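Local atomic coordinates of macrophomate synthase intermolecular Diels-Alderase (Macrophoma commelinae, PDB entry 1IZC), a protein that belongs to the HpcH/HpaI aldolase family of TIM-barrel enzymes and holds a magnesium ion together with pyruvic acid. Residues 118-132 / 178-192. The protein carries 1 engineered substitution. Residues are numbered along the deposited sequence; the frame is centred on the assembly and turned at random.
With MG (magnesium ion), chain B; PYR (pyruvic acid), chain C.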
loop_
_atom_site.group_PDB
_atom_site.type_symbol
_atom_site.label_atom_id
_atom_site.label_comp_id
_atom_site.label_asym_id
_atom_site.label_seq_id
_atom_site.Cartn_x
_atom_site.Cartn_y
_atom_site.Cartn_z
ATOM N N ALA A 118 6.414 -14.158 16.054
ATOM C CA ALA A 118 7.861 -14.379 16.023
ATOM C C ALA A 118 8.262 -15.243 17.211
ATOM O O ALA A 118 7.802 -15.007 18.329
ATOM C CB ALA A 118 8.609 -13.044 16.075
ATOM N N ALA A 119 9.129 -16.226 16.974
ATOM C CA ALA A 119 9.578 -17.128 18.046
ATOM C C ALA A 119 10.908 -16.705 18.657
ATOM O O ALA A 119 11.298 -17.202 19.708
ATOM C CB ALA A 119 9.687 -18.561 17.506
ATOM N N GLY A 120 11.601 -15.791 17.996
ATOM C CA GLY A 120 12.882 -15.321 18.498
ATOM C C GLY A 120 13.076 -13.840 18.216
ATOM O O GLY A 120 12.676 -13.328 17.164
ATOM N N ILE A 121 13.683 -13.143 19.168
ATOM C CA ILE A 121 13.963 -11.725 19.020
ATOM C C ILE A 121 15.464 -11.523 19.215
ATOM O O ILE A 121 16.030 -11.954 20.223
ATOM C CB ILE A 121 13.207 -10.886 20.081
ATOM C CG1 ILE A 121 11.692 -11.055 19.918
ATOM C CG2 ILE A 121 13.613 -9.427 19.989
ATOM C CD1 ILE A 121 11.095 -10.454 18.625
ATOM N N VAL A 122 16.103 -10.888 18.237
ATOM C CA VAL A 122 17.524 -10.578 18.323
ATOM C C VAL A 122 17.622 -9.094 18.677
ATOM O O VAL A 122 17.017 -8.235 18.022
ATOM C CB VAL A 122 18.257 -10.857 16.986
ATOM C CG1 VAL A 122 19.703 -10.335 17.069
ATOM C CG2 VAL A 122 18.237 -12.359 16.690
ATOM N N ILE A 123 18.377 -8.798 19.730
ATOM C CA ILE A 123 18.529 -7.429 20.221
ATOM C C ILE A 123 19.876 -6.885 19.778
ATOM O O ILE A 123 20.922 -7.395 20.184
ATOM C CB ILE A 123 18.498 -7.402 21.765
ATOM C CG1 ILE A 123 17.216 -8.064 22.273
ATOM C CG2 ILE A 123 18.603 -5.947 22.260
ATOM C CD1 ILE A 123 17.311 -8.474 23.740
ATOM N N PRO A 124 19.874 -5.844 18.933
ATOM C CA PRO A 124 21.173 -5.328 18.506
ATOM C C PRO A 124 21.905 -4.456 19.525
ATOM O O PRO A 124 21.309 -3.913 20.458
ATOM C CB PRO A 124 20.841 -4.564 17.223
ATOM C CG PRO A 124 19.453 -4.044 17.469
ATOM C CD PRO A 124 18.755 -5.160 18.259
ATOM N N HIS A 125 23.220 -4.375 19.338
ATOM C CA HIS A 125 24.094 -3.532 20.141
ATOM C C HIS A 125 23.967 -3.710 21.646
ATOM O O HIS A 125 23.974 -2.731 22.379
ATOM C CB HIS A 125 23.826 -2.066 19.785
ATOM C CG HIS A 125 23.619 -1.839 18.319
ATOM N ND1 HIS A 125 24.645 -1.926 17.401
ATOM C CD2 HIS A 125 22.488 -1.631 17.600
ATOM C CE1 HIS A 125 24.153 -1.790 16.180
ATOM N NE2 HIS A 125 22.846 -1.610 16.274
ATOM N N VAL A 126 23.866 -4.949 22.108
ATOM C CA VAL A 126 23.739 -5.181 23.548
ATOM C C VAL A 126 25.077 -4.961 24.242
ATOM O O VAL A 126 26.102 -5.480 23.803
ATOM C CB VAL A 126 23.240 -6.612 23.834
ATOM C CG1 VAL A 126 23.319 -6.911 25.336
ATOM C CG2 VAL A 126 21.795 -6.738 23.395
ATOM N N GLU A 127 25.059 -4.188 25.325
ATOM C CA GLU A 127 26.288 -3.918 26.074
ATOM C C GLU A 127 26.141 -4.160 27.575
ATOM O O GLU A 127 27.148 -4.265 28.288
ATOM C CB GLU A 127 26.751 -2.477 25.822
ATOM C CG GLU A 127 27.022 -2.188 24.351
ATOM C CD GLU A 127 27.587 -0.809 24.100
ATOM O OE1 GLU A 127 27.267 0.121 24.868
ATOM O OE2 GLU A 127 28.342 -0.658 23.122
ATOM N N THR A 128 24.900 -4.252 28.053
ATOM C CA THR A 128 24.650 -4.469 29.478
ATOM C C THR A 128 23.539 -5.474 29.748
ATOM O O THR A 128 22.644 -5.687 28.925
ATOM C CB THR A 128 24.258 -3.154 30.215
ATOM O OG1 THR A 128 22.937 -2.755 29.824
ATOM C CG2 THR A 128 25.233 -2.032 29.897
ATOM N N VAL A 129 23.590 -6.083 30.926
ATOM C CA VAL A 129 22.568 -7.039 31.300
ATOM C C VAL A 129 21.245 -6.286 31.462
ATOM O O VAL A 129 20.175 -6.833 31.194
ATOM C CB VAL A 129 22.956 -7.759 32.619
ATOM C CG1 VAL A 129 21.802 -8.593 33.108
ATOM C CG2 VAL A 129 24.175 -8.641 32.389
ATOM N N GLU A 130 21.315 -5.025 31.885
ATOM C CA GLU A 130 20.099 -4.228 32.059
ATOM C C GLU A 130 19.349 -4.041 30.742
ATOM O O GLU A 130 18.114 -4.060 30.719
ATOM C CB GLU A 130 20.415 -2.841 32.640
ATOM C CG GLU A 130 20.895 -2.825 34.097
ATOM C CD GLU A 130 22.314 -3.358 34.287
ATOM O OE1 GLU A 130 23.104 -3.357 33.323
ATOM O OE2 GLU A 130 22.653 -3.763 35.424
ATOM N N GLU A 131 20.079 -3.848 29.649
ATOM C CA GLU A 131 19.413 -3.664 28.353
ATOM C C GLU A 131 18.633 -4.919 27.983
ATOM O O GLU A 131 17.540 -4.842 27.421
ATOM C CB GLU A 131 20.432 -3.366 27.248
ATOM C CG GLU A 131 21.159 -2.051 27.452
ATOM C CD GLU A 131 22.264 -1.823 26.449
ATOM O OE1 GLU A 131 22.935 -2.796 26.057
ATOM O OE2 GLU A 131 22.470 -0.655 26.062
ATOM N N VAL A 132 19.205 -6.077 28.293
ATOM C CA VAL A 132 18.538 -7.330 27.984
ATOM C C VAL A 132 17.304 -7.501 28.869
ATOM O O VAL A 132 16.260 -7.953 28.408
ATOM C CB VAL A 132 19.492 -8.530 28.177
ATOM C CG1 VAL A 132 18.758 -9.830 27.876
ATOM C CG2 VAL A 132 20.706 -8.379 27.259
ATOM N N VAL A 178 9.010 -18.568 23.011
ATOM C CA VAL A 178 9.779 -17.391 22.603
ATOM C C VAL A 178 11.178 -17.265 23.194
ATOM O O VAL A 178 11.374 -17.458 24.399
ATOM C CB VAL A 178 8.967 -16.110 22.897
ATOM C CG1 VAL A 178 9.780 -14.869 22.524
ATOM C CG2 VAL A 178 7.652 -16.141 22.101
ATOM N N CYS A 179 12.130 -16.907 22.334
ATOM C CA CYS A 179 13.542 -16.777 22.712
ATOM C C CYS A 179 14.121 -15.374 22.567
ATOM O O CYS A 179 13.694 -14.595 21.701
ATOM C CB CYS A 179 14.390 -17.724 21.864
ATOM S SG CYS A 179 13.915 -19.466 21.972
ATOM N N ILE A 180 15.105 -15.073 23.419
ATOM C CA ILE A 180 15.806 -13.792 23.407
ATOM C C ILE A 180 17.267 -14.057 23.040
ATOM O O ILE A 180 17.935 -14.908 23.647
ATOM C CB ILE A 180 15.767 -13.071 24.781
ATOM C CG1 ILE A 180 14.339 -12.784 25.199
ATOM C CG2 ILE A 180 16.495 -11.741 24.682
ATOM C CD1 ILE A 180 14.242 -11.896 26.445
ATOM N N ILE A 181 17.750 -13.327 22.038
ATOM C CA ILE A 181 19.107 -13.460 21.539
ATOM C C ILE A 181 19.832 -12.110 21.481
ATOM O O ILE A 181 19.600 -11.307 20.571
ATOM C CB ILE A 181 19.111 -14.068 20.107
ATOM C CG1 ILE A 181 18.439 -15.444 20.122
ATOM C CG2 ILE A 181 20.545 -14.224 19.578
ATOM C CD1 ILE A 181 16.972 -15.406 19.713
ATOM N N PRO A 182 20.709 -11.841 22.457
ATOM C CA PRO A 182 21.438 -10.566 22.440
ATOM C C PRO A 182 22.459 -10.604 21.315
ATOM O O PRO A 182 23.031 -11.657 21.041
ATOM C CB PRO A 182 22.157 -10.549 23.788
ATOM C CG PRO A 182 21.293 -11.416 24.668
ATOM C CD PRO A 182 20.918 -12.551 23.733
ATOM N N GLN A 183 22.688 -9.465 20.669
ATOM C CA GLN A 183 23.697 -9.397 19.628
ATOM C C GLN A 183 24.825 -8.512 20.158
ATOM O O GLN A 183 24.594 -7.383 20.603
ATOM C CB GLN A 183 23.104 -8.831 18.336
ATOM C CG GLN A 183 24.133 -8.641 17.260
ATOM C CD GLN A 183 23.514 -8.367 15.911
ATOM O OE1 GLN A 183 22.403 -7.838 15.816
ATOM N NE2 GLN A 183 24.237 -8.713 14.857
ATOM N N ILE A 184 26.038 -9.055 20.136
ATOM C CA ILE A 184 27.244 -8.376 20.618
ATOM C C ILE A 184 27.963 -7.809 19.401
ATOM O O ILE A 184 28.420 -8.556 18.531
ATOM C CB ILE A 184 28.171 -9.387 21.337
ATOM C CG1 ILE A 184 27.425 -10.037 22.503
ATOM C CG2 ILE A 184 29.430 -8.688 21.849
ATOM C CD1 ILE A 184 27.063 -9.077 23.620
ATOM N N GLU A 185 28.088 -6.490 19.340
ATOM C CA GLU A 185 28.701 -5.890 18.164
ATOM C C GLU A 185 29.394 -4.567 18.422
ATOM O O GLU A 185 29.384 -3.662 17.583
ATOM C CB GLU A 185 27.644 -5.730 17.080
ATOM C CG GLU A 185 26.381 -5.039 17.528
ATOM C CD GLU A 185 25.320 -5.090 16.449
ATOM O OE1 GLU A 185 25.719 -5.262 15.289
ATOM O OE2 GLU A 185 24.115 -4.961 16.744
ATOM N N SER A 186 30.003 -4.459 19.591
ATOM C CA SER A 186 30.736 -3.253 19.936
ATOM C C SER A 186 31.857 -3.636 20.886
ATOM O O SER A 186 31.833 -4.713 21.483
ATOM C CB SER A 186 29.828 -2.226 20.609
ATOM O OG SER A 186 29.349 -2.691 21.858
ATOM N N VAL A 187 32.835 -2.749 21.022
ATOM C CA VAL A 187 33.954 -3.003 21.924
ATOM C C VAL A 187 33.447 -3.177 23.352
ATOM O O VAL A 187 33.872 -4.094 24.064
ATOM C CB VAL A 187 34.982 -1.848 21.865
ATOM C CG1 VAL A 187 36.019 -2.006 22.972
ATOM C CG2 VAL A 187 35.664 -1.846 20.506
ATOM N N LYS A 188 32.539 -2.309 23.783
ATOM C CA LYS A 188 32.001 -2.421 25.137
ATOM C C LYS A 188 31.199 -3.711 25.300
ATOM O O LYS A 188 31.178 -4.304 26.381
ATOM C CB LYS A 188 31.117 -1.214 25.466
ATOM C CG LYS A 188 31.898 0.069 25.708
ATOM C CD LYS A 188 30.988 1.174 26.236
ATOM C CE LYS A 188 31.792 2.409 26.633
ATOM N NZ LYS A 188 30.922 3.516 27.131
ATOM N N GLY A 189 30.533 -4.141 24.228
ATOM C CA GLY A 189 29.755 -5.369 24.298
ATOM C C GLY A 189 30.664 -6.569 24.527
ATOM O O GLY A 189 30.383 -7.444 25.349
ATOM N N VAL A 190 31.761 -6.607 23.787
ATOM C CA VAL A 190 32.725 -7.688 23.913
ATOM C C VAL A 190 33.360 -7.648 25.303
ATOM O O VAL A 190 33.558 -8.683 25.942
ATOM C CB VAL A 190 33.807 -7.562 22.818
ATOM C CG1 VAL A 190 34.998 -8.478 23.130
ATOM C CG2 VAL A 190 33.202 -7.936 21.465
ATOM N N GLU A 191 33.651 -6.448 25.789
ATOM C CA GLU A 191 34.266 -6.319 27.103
ATOM C C GLU A 191 33.366 -6.836 28.226
ATOM O O GLU A 191 33.854 -7.266 29.277
ATOM C CB GLU A 191 34.657 -4.857 27.357
ATOM C CG GLU A 191 35.613 -4.313 26.295
ATOM C CD GLU A 191 36.120 -2.900 26.563
ATOM O OE1 GLU A 191 35.295 -1.994 26.826
ATOM O OE2 GLU A 191 37.353 -2.698 26.486
ATOM N N ASN A 192 32.056 -6.829 27.999
ATOM C CA ASN A 192 31.116 -7.280 29.020
ATOM C C ASN A 192 30.391 -8.572 28.611
ATOM O O ASN A 192 29.366 -8.918 29.195
ATOM C CB ASN A 192 30.103 -6.152 29.281
ATOM C CG ASN A 192 29.293 -6.358 30.549
ATOM O OD1 ASN A 192 29.788 -6.895 31.544
ATOM N ND2 ASN A 192 28.039 -5.911 30.526
HETATM MG MG MG B . 24.996 -4.650 13.434
HETATM C C PYR C . 26.732 -6.538 12.085
HETATM O O PYR C . 26.820 -5.367 12.503
HETATM O OXT PYR C . 27.671 -7.175 11.546
HETATM C CA PYR C . 25.361 -7.132 12.293
HETATM O O3 PYR C . 24.412 -6.524 12.817
HETATM C CB PYR C . 25.228 -8.522 11.826
HETATM O O HOH W 1 27.278 -1.719 18.054
HETATM O O HOH W 2 27.247 -4.706 21.400
HETATM O O HOH W 3 26.103 -5.649 32.562
HETATM O O HOH W 4 23.082 -4.171 14.387
HETATM O O HOH W 5 24.343 -4.040 11.347
#
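Glu185 OE2 accepts from two donors, the backbone N of His125 at 2.8 Å and a magnesium-bound water. The first bond uses its anti lone pair, which probably helps fix the carboxylate's rotation while OE1 binds magnesium at 2.1 Å. Glutamate suits the place because its two oxygens serve loop and metal at once. The His125 ring stacks on this carboxylate, the planes 11° apart, with OE2 3.1 Å above the ring plane, offset toward its rim; NE2 is held by Glu72. Farther along, Ser186 OG donates to Glu127 OE2 at 2.6 Å and accepts from Gly189 N, so one small hydroxyl N-caps helix 187-191 and ties it to the neighbouring loop. With CG anti to the backbone N (chi1 -166°), Asn192 brings ND2 to Glu127 O at 2.9 Å. Beneath the loops, strands 120-123 and 179-184 run parallel, joined by alternating backbone bonds. On the face bearing Ile123, Ile180 and Pro182, Ile123 CD1 presses on Ile180 CG2 at 3.5 Å, tighter than usual, while Val126 from the loop and Val132 from the helix pack on the Pro182 ring. These are adjacent strands of the eight-stranded barrel, flanked by 97-101 and 205-207, with helix 129-139 packed over Ile123 and Ile180.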